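Local coordinates for abietadiene synthase, chloroplastic (Abies grandis, PDB 3S9V), which belongs to the plant terpene synthases, as a largely helical chloroplast protein whose chain includes a terpene synthase N-terminal domain and a terpene synthase metal-binding domain, at residues P430-I438 and H775-V784; V526-L537 and C575-I586. All coordinates share one frame; numbering follows the deposited sequence.

Contact 1 of 2, residues P430-I438 and H775-V784; sequences PRLEARSYI and HVKNCLFQPV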
# COMPACT_ATOMS: atom_id res chain seq x y z
N PRO A 430 3.92 2.94 10.01
CA PRO A 430 3.35 1.58 10.06
C PRO A 430 2.10 1.36 10.92
O PRO A 430 1.11 0.80 10.43
CB PRO A 430 4.54 0.73 10.53
CG PRO A 430 5.70 1.43 9.90
CD PRO A 430 5.39 2.89 10.17
N ARG A 431 2.13 1.77 12.18
CA ARG A 431 0.97 1.57 13.04
C ARG A 431 -0.24 2.36 12.57
O ARG A 431 -1.37 1.86 12.57
CB ARG A 431 1.29 1.92 14.50
CG ARG A 431 2.27 0.98 15.18
CD ARG A 431 1.65 -0.39 15.48
NE ARG A 431 1.73 -1.29 14.33
CZ ARG A 431 1.22 -2.52 14.31
NH1 ARG A 431 0.59 -3.01 15.38
NH2 ARG A 431 1.37 -3.27 13.23
N LEU A 432 -0.02 3.61 12.17
CA LEU A 432 -1.13 4.44 11.70
C LEU A 432 -1.75 3.90 10.41
O LEU A 432 -2.98 3.91 10.25
CB LEU A 432 -0.66 5.89 11.51
CG LEU A 432 -0.18 6.53 12.82
CD1 LEU A 432 0.30 7.96 12.57
CD2 LEU A 432 -1.34 6.53 13.82
N GLU A 433 -0.91 3.42 9.49
CA GLU A 433 -1.41 2.86 8.24
C GLU A 433 -2.13 1.55 8.56
O GLU A 433 -3.19 1.27 8.01
CB GLU A 433 -0.28 2.58 7.24
CG GLU A 433 -0.81 2.05 5.90
CD GLU A 433 0.27 1.91 4.83
OE1 GLU A 433 1.00 2.89 4.59
OE2 GLU A 433 0.36 0.82 4.21
N ALA A 434 -1.54 0.76 9.44
CA ALA A 434 -2.14 -0.51 9.81
C ALA A 434 -3.51 -0.30 10.44
O ALA A 434 -4.45 -1.05 10.16
CB ALA A 434 -1.23 -1.27 10.77
N ARG A 435 -3.63 0.73 11.28
CA ARG A 435 -4.91 0.99 11.93
C ARG A 435 -5.92 1.41 10.89
O ARG A 435 -7.07 0.97 10.93
CB ARG A 435 -4.80 2.09 12.99
CG ARG A 435 -6.03 2.17 13.89
CD ARG A 435 -5.85 3.19 15.00
NE ARG A 435 -6.69 2.91 16.17
CZ ARG A 435 -8.02 2.93 16.15
NH1 ARG A 435 -8.70 2.66 17.25
NH2 ARG A 435 -8.66 3.22 15.03
N SER A 436 -5.49 2.25 9.96
CA SER A 436 -6.38 2.74 8.92
C SER A 436 -6.95 1.57 8.10
O SER A 436 -8.17 1.44 7.94
CB SER A 436 -5.63 3.70 7.99
OG SER A 436 -6.49 4.29 7.04
N TYR A 437 -6.07 0.72 7.59
CA TYR A 437 -6.52 -0.39 6.78
C TYR A 437 -7.37 -1.39 7.57
O TYR A 437 -8.31 -1.97 7.03
CB TYR A 437 -5.34 -1.09 6.12
CG TYR A 437 -5.75 -1.89 4.91
CD1 TYR A 437 -6.51 -1.30 3.89
CD2 TYR A 437 -5.41 -3.23 4.77
CE1 TYR A 437 -6.92 -2.03 2.79
CE2 TYR A 437 -5.81 -3.97 3.66
CZ TYR A 437 -6.56 -3.36 2.68
OH TYR A 437 -6.97 -4.09 1.59
N ILE A 438 -7.02 -1.60 8.83
CA ILE A 438 -7.78 -2.52 9.68
C ILE A 438 -9.25 -2.09 9.69
O ILE A 438 -10.15 -2.93 9.77
CB ILE A 438 -7.20 -2.54 11.12
CG1 ILE A 438 -5.91 -3.34 11.13
CG2 ILE A 438 -8.23 -3.10 12.11
CD1 ILE A 438 -5.28 -3.50 12.49
N HIS A 775 -3.15 11.25 16.51
CA HIS A 775 -2.22 10.17 16.19
C HIS A 775 -1.87 9.38 17.43
O HIS A 775 -1.82 8.15 17.40
CB HIS A 775 -0.96 10.75 15.55
CG HIS A 775 -1.23 11.48 14.27
ND1 HIS A 775 -0.43 12.49 13.80
CD2 HIS A 775 -2.24 11.35 13.37
CE1 HIS A 775 -0.93 12.97 12.68
NE2 HIS A 775 -2.03 12.29 12.39
N VAL A 776 -1.64 10.09 18.53
CA VAL A 776 -1.30 9.47 19.80
C VAL A 776 -2.43 8.55 20.24
O VAL A 776 -2.20 7.42 20.68
CB VAL A 776 -1.04 10.54 20.88
CG1 VAL A 776 -1.04 9.92 22.26
CG2 VAL A 776 0.29 11.23 20.61
N LYS A 777 -3.65 9.03 20.09
CA LYS A 777 -4.82 8.26 20.47
C LYS A 777 -4.93 6.97 19.63
O LYS A 777 -5.09 5.88 20.18
CB LYS A 777 -6.08 9.11 20.30
CG LYS A 777 -7.37 8.48 20.82
CD LYS A 777 -8.58 9.37 20.54
CE LYS A 777 -8.84 9.51 19.04
NZ LYS A 777 -10.01 10.37 18.75
N ASN A 778 -4.81 7.11 18.31
CA ASN A 778 -4.91 5.97 17.39
C ASN A 778 -3.85 4.90 17.56
O ASN A 778 -4.11 3.72 17.28
CB ASN A 778 -4.86 6.43 15.94
CG ASN A 778 -6.10 7.19 15.52
OD1 ASN A 778 -7.22 6.76 15.79
ND2 ASN A 778 -5.90 8.32 14.86
N CYS A 779 -2.67 5.30 17.98
CA CYS A 779 -1.57 4.36 18.13
C CYS A 779 -1.44 3.75 19.51
O CYS A 779 -1.16 2.56 19.65
CB CYS A 779 -0.26 5.04 17.73
SG CYS A 779 1.23 4.02 17.86
N LEU A 780 -1.66 4.56 20.54
CA LEU A 780 -1.47 4.07 21.91
C LEU A 780 -2.69 3.83 22.80
O LEU A 780 -2.61 3.03 23.72
CB LEU A 780 -0.52 5.01 22.65
CG LEU A 780 0.84 5.34 22.02
CD1 LEU A 780 1.57 6.34 22.90
CD2 LEU A 780 1.66 4.08 21.85
N PHE A 781 -3.81 4.50 22.54
CA PHE A 781 -4.95 4.33 23.42
C PHE A 781 -6.19 3.61 22.88
O PHE A 781 -6.60 2.59 23.43
CB PHE A 781 -5.33 5.69 24.00
CG PHE A 781 -4.19 6.38 24.70
CD1 PHE A 781 -3.44 5.70 25.66
CD2 PHE A 781 -3.84 7.68 24.37
CE1 PHE A 781 -2.35 6.31 26.28
CE2 PHE A 781 -2.76 8.30 24.99
CZ PHE A 781 -2.01 7.61 25.95
N GLN A 782 -6.78 4.16 21.83
CA GLN A 782 -7.97 3.57 21.23
C GLN A 782 -7.62 2.23 20.56
O GLN A 782 -6.82 2.19 19.62
CB GLN A 782 -8.54 4.54 20.19
CG GLN A 782 -10.01 4.35 19.87
CD GLN A 782 -10.84 5.52 20.36
OE1 GLN A 782 -10.65 6.66 19.93
NE2 GLN A 782 -11.78 5.24 21.26
N PRO A 783 -8.18 1.11 21.05
CA PRO A 783 -7.85 -0.17 20.42
C PRO A 783 -8.72 -0.37 19.18
O PRO A 783 -9.72 0.34 19.00
CB PRO A 783 -8.17 -1.20 21.51
CG PRO A 783 -8.13 -0.40 22.78
CD PRO A 783 -8.80 0.88 22.36
N VAL A 784 -8.34 -1.31 18.32
CA VAL A 784 -9.13 -1.58 17.12
C VAL A 784 -10.15 -2.68 17.41
O VAL A 784 -9.84 -3.65 18.12
CB VAL A 784 -8.24 -2.02 15.93
CG1 VAL A 784 -7.29 -0.91 15.57
CG2 VAL A 784 -7.48 -3.30 16.26
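Arg-435 reaches the carbonyl of Gln-782 where two helices of this largely helical terpene synthase cross nearly at right angles: helix 430-438 meets the last helix of the chain, 775-781, at 82°, and the residues after it lead Val-784 to Arg-435 and Ile-438. The polar part of the contact belongs to Arg-435. Its CG lies anti to the backbone N (chi1 -168°) and the chain runs extended to NE, which carries the guanidinium across to the backbone of Gln-782. Its NH2 also forms a salt bridge with Glu-439, one turn further on, and both bonds help to hold the group's rotation. The guanidinium is sandwiched: Val-784 CG1 lies 3.9 Å above one face, and Asn-778 OD1 sits over the opposite one, nearer the rim, while Asn-778 ND2 bonds to Glu-774. Apolar contacts flank this centre. Leu-432 CD2 approaches Asn-778 CB at 4.1 Å, Ile-438 CG2 meets Val-784 CB at 4.0 Å, and Cys-779 SG packs on Arg-431 CB. Gln-782 O, which also accepts from Gln-475 NE2, takes the hydrogen bond from Arg-435 NH1 at 3.1 Å and 166°; the acceptor lies in the guanidinium plane, while the donor stands above the carbonyl plane of Gln-782.

Contact 2 of 2, residues V526-L537 and C575-I586; sequences VYTKTSNFTVIL and CFVGFYNTFNDI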
# COMPACT_ATOMS: atom_id res chain seq x y z
N VAL A 526 15.18 3.55 25.05
CA VAL A 526 16.36 4.37 24.83
C VAL A 526 16.13 5.44 23.78
O VAL A 526 16.70 6.52 23.85
CB VAL A 526 17.57 3.50 24.43
CG1 VAL A 526 18.79 4.38 24.22
CG2 VAL A 526 17.85 2.46 25.52
N TYR A 527 15.28 5.15 22.80
CA TYR A 527 14.96 6.10 21.74
C TYR A 527 14.21 7.26 22.38
O TYR A 527 14.51 8.43 22.13
CB TYR A 527 14.08 5.41 20.68
CG TYR A 527 13.83 6.21 19.43
CD1 TYR A 527 13.10 7.39 19.47
CD2 TYR A 527 14.31 5.78 18.20
CE1 TYR A 527 12.85 8.13 18.32
CE2 TYR A 527 14.08 6.50 17.04
CZ TYR A 527 13.34 7.67 17.11
OH TYR A 527 13.11 8.39 15.95
N THR A 528 13.25 6.92 23.22
CA THR A 528 12.43 7.91 23.91
C THR A 528 13.23 8.80 24.86
O THR A 528 13.08 10.02 24.85
CB THR A 528 11.32 7.21 24.69
OG1 THR A 528 10.50 6.47 23.78
CG2 THR A 528 10.47 8.24 25.44
N LYS A 529 14.08 8.19 25.68
CA LYS A 529 14.89 8.96 26.62
C LYS A 529 15.87 9.86 25.88
O LYS A 529 16.02 11.03 26.22
CB LYS A 529 15.64 8.02 27.57
CG LYS A 529 14.73 7.44 28.65
CD LYS A 529 15.41 6.34 29.44
CE LYS A 529 14.45 5.74 30.46
NZ LYS A 529 15.03 4.56 31.16
N THR A 530 16.53 9.31 24.87
CA THR A 530 17.48 10.08 24.09
C THR A 530 16.81 11.24 23.36
O THR A 530 17.35 12.34 23.33
CB THR A 530 18.21 9.19 23.08
OG1 THR A 530 18.69 8.01 23.76
CG2 THR A 530 19.39 9.92 22.49
N SER A 531 15.64 11.00 22.78
CA SER A 531 14.91 12.06 22.08
C SER A 531 14.51 13.16 23.06
O SER A 531 14.66 14.34 22.78
CB SER A 531 13.65 11.51 21.41
OG SER A 531 13.97 10.55 20.42
N ASN A 532 13.99 12.75 24.22
CA ASN A 532 13.58 13.71 25.23
C ASN A 532 14.78 14.57 25.64
O ASN A 532 14.65 15.78 25.84
CB ASN A 532 13.00 13.00 26.46
CG ASN A 532 11.84 13.76 27.06
OD1 ASN A 532 11.95 14.95 27.36
ND2 ASN A 532 10.71 13.08 27.24
N PHE A 533 15.95 13.95 25.74
CA PHE A 533 17.12 14.72 26.10
C PHE A 533 17.57 15.67 25.01
O PHE A 533 18.15 16.71 25.30
CB PHE A 533 18.27 13.81 26.53
CG PHE A 533 18.38 13.66 28.01
CD1 PHE A 533 17.95 12.50 28.65
CD2 PHE A 533 18.86 14.71 28.79
CE1 PHE A 533 17.99 12.39 30.03
CE2 PHE A 533 18.89 14.61 30.18
CZ PHE A 533 18.46 13.45 30.80
N THR A 534 17.32 15.34 23.74
CA THR A 534 17.71 16.25 22.68
C THR A 534 16.78 17.47 22.73
O THR A 534 17.17 18.57 22.35
CB THR A 534 17.63 15.60 21.27
OG1 THR A 534 16.30 15.17 20.99
CG2 THR A 534 18.55 14.40 21.20
N VAL A 535 15.56 17.27 23.23
CA VAL A 535 14.60 18.36 23.35
C VAL A 535 14.98 19.27 24.51
O VAL A 535 14.99 20.50 24.37
CB VAL A 535 13.16 17.83 23.58
CG1 VAL A 535 12.25 18.96 24.08
CG2 VAL A 535 12.61 17.27 22.29
N ILE A 536 15.29 18.66 25.65
CA ILE A 536 15.69 19.37 26.86
C ILE A 536 16.96 20.19 26.63
O ILE A 536 17.02 21.38 26.98
CB ILE A 536 15.94 18.37 28.03
CG1 ILE A 536 14.61 17.74 28.48
CG2 ILE A 536 16.60 19.08 29.20
CD1 ILE A 536 14.79 16.64 29.51
N LEU A 537 17.98 19.56 26.06
CA LEU A 537 19.25 20.24 25.81
C LEU A 537 19.08 21.30 24.71
O LEU A 537 19.75 22.33 24.72
CB LEU A 537 20.33 19.23 25.43
CG LEU A 537 20.67 18.23 26.54
CD1 LEU A 537 21.85 17.36 26.12
CD2 LEU A 537 21.00 18.97 27.81
N CYS A 575 19.60 19.44 35.16
CA CYS A 575 19.58 18.88 33.82
C CYS A 575 20.74 17.92 33.60
O CYS A 575 20.54 16.79 33.17
CB CYS A 575 19.62 19.99 32.77
SG CYS A 575 19.81 19.38 31.09
N PHE A 576 21.95 18.36 33.91
CA PHE A 576 23.12 17.52 33.73
C PHE A 576 23.12 16.25 34.59
O PHE A 576 23.35 15.16 34.07
CB PHE A 576 24.42 18.29 34.00
CG PHE A 576 25.65 17.49 33.71
CD1 PHE A 576 26.00 17.19 32.40
CD2 PHE A 576 26.42 16.96 34.74
CE1 PHE A 576 27.09 16.36 32.12
CE2 PHE A 576 27.51 16.14 34.47
CZ PHE A 576 27.84 15.83 33.16
N VAL A 577 22.89 16.40 35.89
CA VAL A 577 22.87 15.24 36.78
C VAL A 577 21.96 14.18 36.18
O VAL A 577 22.32 13.01 36.11
CB VAL A 577 22.38 15.62 38.21
CG1 VAL A 577 22.23 14.37 39.06
CG2 VAL A 577 23.38 16.57 38.87
N GLY A 578 20.77 14.61 35.74
CA GLY A 578 19.84 13.70 35.12
C GLY A 578 20.45 13.09 33.86
O GLY A 578 20.37 11.88 33.65
N PHE A 579 21.06 13.93 33.04
CA PHE A 579 21.70 13.49 31.80
C PHE A 579 22.74 12.41 32.12
O PHE A 579 22.73 11.33 31.52
CB PHE A 579 22.39 14.68 31.11
CG PHE A 579 23.09 14.34 29.82
CD1 PHE A 579 22.38 14.18 28.64
CD2 PHE A 579 24.47 14.19 29.79
CE1 PHE A 579 23.03 13.90 27.44
CE2 PHE A 579 25.14 13.90 28.59
CZ PHE A 579 24.41 13.75 27.42
N TYR A 580 23.61 12.70 33.07
CA TYR A 580 24.68 11.80 33.52
C TYR A 580 24.14 10.48 34.09
O TYR A 580 24.63 9.40 33.76
CB TYR A 580 25.53 12.53 34.56
CG TYR A 580 26.65 11.74 35.23
CD1 TYR A 580 26.48 11.22 36.52
CD2 TYR A 580 27.89 11.60 34.62
CE1 TYR A 580 27.54 10.58 37.19
CE2 TYR A 580 28.95 10.96 35.27
CZ TYR A 580 28.77 10.46 36.56
OH TYR A 580 29.83 9.84 37.20
N ASN A 581 23.12 10.56 34.94
CA ASN A 581 22.56 9.35 35.52
C ASN A 581 21.88 8.48 34.45
O ASN A 581 22.03 7.26 34.44
CB ASN A 581 21.55 9.69 36.63
CG ASN A 581 22.20 10.36 37.82
OD1 ASN A 581 23.39 10.15 38.09
ND2 ASN A 581 21.43 11.16 38.55
N THR A 582 21.14 9.12 33.56
CA THR A 582 20.46 8.40 32.51
C THR A 582 21.44 7.69 31.59
O THR A 582 21.30 6.50 31.32
CB THR A 582 19.58 9.34 31.67
OG1 THR A 582 18.47 9.79 32.46
CG2 THR A 582 19.06 8.62 30.44
N PHE A 583 22.47 8.39 31.12
CA PHE A 583 23.39 7.74 30.21
C PHE A 583 24.40 6.77 30.80
O PHE A 583 24.96 5.96 30.06
CB PHE A 583 24.06 8.76 29.31
CG PHE A 583 23.12 9.30 28.26
CD1 PHE A 583 22.38 10.45 28.49
CD2 PHE A 583 22.92 8.59 27.07
CE1 PHE A 583 21.43 10.89 27.56
CE2 PHE A 583 21.97 9.02 26.14
CZ PHE A 583 21.23 10.17 26.38
N ASN A 584 24.66 6.84 32.10
CA ASN A 584 25.57 5.87 32.70
C ASN A 584 24.80 4.56 32.66
O ASN A 584 25.37 3.48 32.51
CB ASN A 584 25.91 6.23 34.15
CG ASN A 584 27.12 7.13 34.26
OD1 ASN A 584 28.04 7.07 33.43
ND2 ASN A 584 27.15 7.95 35.30
N ASP A 585 23.48 4.68 32.80
CA ASP A 585 22.57 3.55 32.77
C ASP A 585 22.58 2.94 31.37
O ASP A 585 22.86 1.75 31.20
CB ASP A 585 21.15 4.02 33.14
CG ASP A 585 20.13 2.89 33.10
OD1 ASP A 585 18.94 3.16 33.40
OD2 ASP A 585 20.50 1.74 32.78
N ILE A 586 22.27 3.76 30.37
CA ILE A 586 22.26 3.34 28.97
C ILE A 586 23.64 2.80 28.57
O ILE A 586 23.74 1.88 27.77
CB ILE A 586 21.85 4.52 28.05
CG1 ILE A 586 20.35 4.76 28.18
CG2 ILE A 586 22.26 4.27 26.60
CD1 ILE A 586 19.85 5.98 27.43
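Cys-575 opens the contact by setting its SG between two residues of the facing helix, 3.5 Å from Leu-537 CD2 and 3.7 Å from Ile-536 CG2. The two helices run nearly antiparallel, at 155°, with axes 11.4 Å apart. One turn on, Gly-578 offers bare backbone, against which the tip of the Phe-533 ring can lie. Phe-579 follows closely: its CA is 3.4 Å from Phe-533 CZ, and with CG anti to the backbone N (chi1 180°) its ring turns an edge to the face of Phe-533, a T-shaped pair with centroids 5.4 Å apart. Phe-579 CE1 also touches Leu-537 CD1. Thr-582 lines another side of the hole that takes Phe-533. Its OG1, bonded back to Gly-578 O and weakly to Trp-488, lies at the rim of the Phe-533 ring, 3.6 Å from CE1. Phe-583 brings a second edge to the face of Phe-533, offset, with centroids 5.8 Å apart; Trp-606 meets both Phe-579 and Phe-583 edge-to-face. Ile-586 ends the series tip to tip with Val-526, through CD1 and CG1. Phe-533 is thus a knob in a hole of Gly-578, Phe-579, Thr-582 and Phe-583. This knob-into-hole pair lies within the helical metal-binding domain of the terpene synthase fold; just past Leu-537 the chain reads DDLYD, matching the aspartate-rich DDxxD signature that carries metal-binding carboxylates in relatives.

Both helices of contact 2 come, in sequence, between the two segments of contact 1, whose second segment lies near the C-terminal end of the chain. The two contacts do not touch: their centres lie 28 Å apart and their nearest atoms about 9 Å. Two helices bridge the gap. Helix 461-491 packs on Arg-431 and Val-784 in contact 1 and on Lys-529 and Phe-533 in contact 2, while helix 741-757 touches Leu-432 and His-775 through Leu-756 and bonds to Tyr-527 through Thr-750. Contact 2, centred about 36 Å from the chain's centre, lies beside the aspartate-rich signature; contact 1, about 16 Å from that centre, is structural packing.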